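Probable chaperone (Pseudomonas aeruginosa, PDB 4JMF) probably acts as a type III secretion chaperone of the CesT family, binding a partner protein in the bacterial cytoplasm before its export. Local coordinates at residues B[41-46]-B[88-93]. Numbering follows the deposited sequence.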
# COMPACT_ATOMS: atom_id res chain seq x y z
N GLU B 41 4.62 -8.69 -11.33
CA GLU B 41 5.38 -7.46 -11.29
C GLU B 41 4.48 -6.31 -11.75
O GLU B 41 4.07 -6.26 -12.91
CB GLU B 41 6.59 -7.53 -12.21
CG GLU B 41 7.46 -6.30 -12.08
CD GLU B 41 8.68 -6.31 -12.98
OE1 GLU B 41 8.75 -7.15 -13.92
OE2 GLU B 41 9.58 -5.47 -12.76
N HIS B 42 4.17 -5.38 -10.85
CA HIS B 42 3.18 -4.35 -11.19
C HIS B 42 3.24 -3.22 -10.19
O HIS B 42 2.90 -3.41 -9.03
CB HIS B 42 1.77 -4.95 -11.20
CG HIS B 42 0.73 -4.05 -11.77
ND1 HIS B 42 0.01 -3.16 -11.00
CD2 HIS B 42 0.27 -3.91 -13.04
CE1 HIS B 42 -0.85 -2.50 -11.77
NE2 HIS B 42 -0.71 -2.94 -13.01
N PRO B 43 3.70 -2.04 -10.63
CA PRO B 43 4.31 -1.78 -11.94
C PRO B 43 5.70 -2.34 -11.93
O PRO B 43 6.06 -3.08 -11.01
CB PRO B 43 4.38 -0.24 -11.99
CG PRO B 43 4.53 0.16 -10.53
CD PRO B 43 3.71 -0.85 -9.76
N THR B 44 6.48 -1.99 -12.95
CA THR B 44 7.87 -2.41 -13.03
C THR B 44 8.59 -2.17 -11.70
O THR B 44 8.37 -1.14 -11.04
CB THR B 44 8.56 -1.66 -14.17
OG1 THR B 44 7.84 -1.94 -15.37
CG2 THR B 44 10.01 -2.13 -14.36
N ASP B 45 9.39 -3.15 -11.29
CA ASP B 45 10.18 -3.10 -10.05
C ASP B 45 9.38 -3.14 -8.76
O ASP B 45 9.94 -2.91 -7.68
CB ASP B 45 11.14 -1.90 -10.06
CG ASP B 45 12.20 -2.01 -11.14
OD1 ASP B 45 12.77 -3.11 -11.31
OD2 ASP B 45 12.43 -1.00 -11.83
N HIS B 46 8.09 -3.45 -8.85
CA HIS B 46 7.30 -3.73 -7.64
C HIS B 46 6.64 -5.09 -7.72
O HIS B 46 6.34 -5.58 -8.81
CB HIS B 46 6.22 -2.67 -7.41
CG HIS B 46 6.75 -1.29 -7.17
ND1 HIS B 46 7.39 -0.56 -8.15
CD2 HIS B 46 6.73 -0.51 -6.06
CE1 HIS B 46 7.73 0.62 -7.66
NE2 HIS B 46 7.35 0.67 -6.40
N TRP B 88 -5.13 -6.86 -1.65
CA TRP B 88 -3.81 -6.78 -2.28
C TRP B 88 -2.81 -6.03 -1.46
O TRP B 88 -3.16 -5.16 -0.64
CB TRP B 88 -3.92 -6.10 -3.65
CG TRP B 88 -4.40 -4.67 -3.57
CD1 TRP B 88 -5.71 -4.25 -3.52
CD2 TRP B 88 -3.60 -3.48 -3.55
NE1 TRP B 88 -5.76 -2.88 -3.47
CE2 TRP B 88 -4.48 -2.38 -3.48
CE3 TRP B 88 -2.22 -3.24 -3.57
CZ2 TRP B 88 -4.03 -1.05 -3.44
CZ3 TRP B 88 -1.77 -1.91 -3.53
CH2 TRP B 88 -2.68 -0.84 -3.47
N ASN B 89 -1.53 -6.34 -1.68
CA ASN B 89 -0.47 -5.48 -1.17
C ASN B 89 0.66 -5.39 -2.18
O ASN B 89 0.61 -6.06 -3.21
CB ASN B 89 -0.02 -5.89 0.24
CG ASN B 89 0.54 -7.31 0.29
OD1 ASN B 89 0.90 -7.90 -0.74
ND2 ASN B 89 0.64 -7.85 1.51
N ARG B 90 1.63 -4.53 -1.93
CA ARG B 90 2.70 -4.32 -2.91
C ARG B 90 3.99 -3.88 -2.24
O ARG B 90 3.96 -3.10 -1.28
CB ARG B 90 2.28 -3.27 -3.95
CG ARG B 90 3.39 -2.94 -4.94
CD ARG B 90 2.82 -2.45 -6.25
NE ARG B 90 2.00 -1.31 -6.01
CZ ARG B 90 0.98 -0.92 -6.77
NH1 ARG B 90 0.62 -1.56 -7.89
NH2 ARG B 90 0.33 0.15 -6.37
N GLN B 91 5.11 -4.39 -2.74
CA GLN B 91 6.41 -4.00 -2.21
C GLN B 91 7.37 -3.76 -3.35
O GLN B 91 7.26 -4.40 -4.39
CB GLN B 91 6.96 -5.08 -1.27
CG GLN B 91 6.21 -5.21 0.06
CD GLN B 91 6.62 -4.14 1.07
OE1 GLN B 91 7.54 -4.34 1.87
NE2 GLN B 91 5.93 -3.00 1.04
N PRO B 92 8.30 -2.82 -3.16
CA PRO B 92 9.31 -2.59 -4.20
C PRO B 92 10.32 -3.72 -4.15
O PRO B 92 10.67 -4.16 -3.04
CB PRO B 92 9.99 -1.28 -3.75
CG PRO B 92 9.16 -0.75 -2.60
CD PRO B 92 8.51 -1.95 -1.99
N LEU B 93 10.77 -4.22 -5.29
CA LEU B 93 11.73 -5.32 -5.29
C LEU B 93 13.01 -5.00 -4.51
O LEU B 93 13.64 -5.90 -3.95
CB LEU B 93 12.06 -5.74 -6.73
CG LEU B 93 10.91 -6.30 -7.56
CD1 LEU B 93 11.35 -6.59 -9.00
CD2 LEU B 93 10.34 -7.57 -6.93
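Glu41 closes strand 35-41 and brings its carboxylate near Leu93, where Glu41 OE2 lies 4.3 Å from Leu93 CD1; the same oxygen, through its anti lone pair, accepts the backbone N-H of Asp45 and ties the turn back on itself. Toward Arg90, it is the backbone of His42 that bonds. His42 O accepts a hydrogen bond from Arg90 NH1 at 3.1 Å, the donor standing above the carbonyl plane, while the imidazole and guanidinium planes are only 22° apart and NH1 meets the ring at its edge. A long arginine suits this place: it is bent at chi3 (57°), which carries NE toward Pro43 CD, and NH1 also bonds Ser68 O of the second subunit. Pro43 follows a cis peptide bond and starts a type II turn, in which Asp45 takes the positive phi that such turns require. Asp45 O receives the nearly straight bond from Leu93 N, at 2.8 Å, and Leu93 CG packs against the same carbonyl. His46, with ND1 bonded to Thr44 O, sets CB 3.6 Å from Arg90 CD and CD2 3.8 Å from Pro92 CA. Proline, lacking an N-H, fits this non-hydrogen-bonded antiparallel pair. The contact thus joins the hairpin between strands 35-41 and 46-53 to the end of strand 85-92, with Tyr5 and Ala8 of helix 3-15 against Leu93 and helix 98-114 beside Gln91.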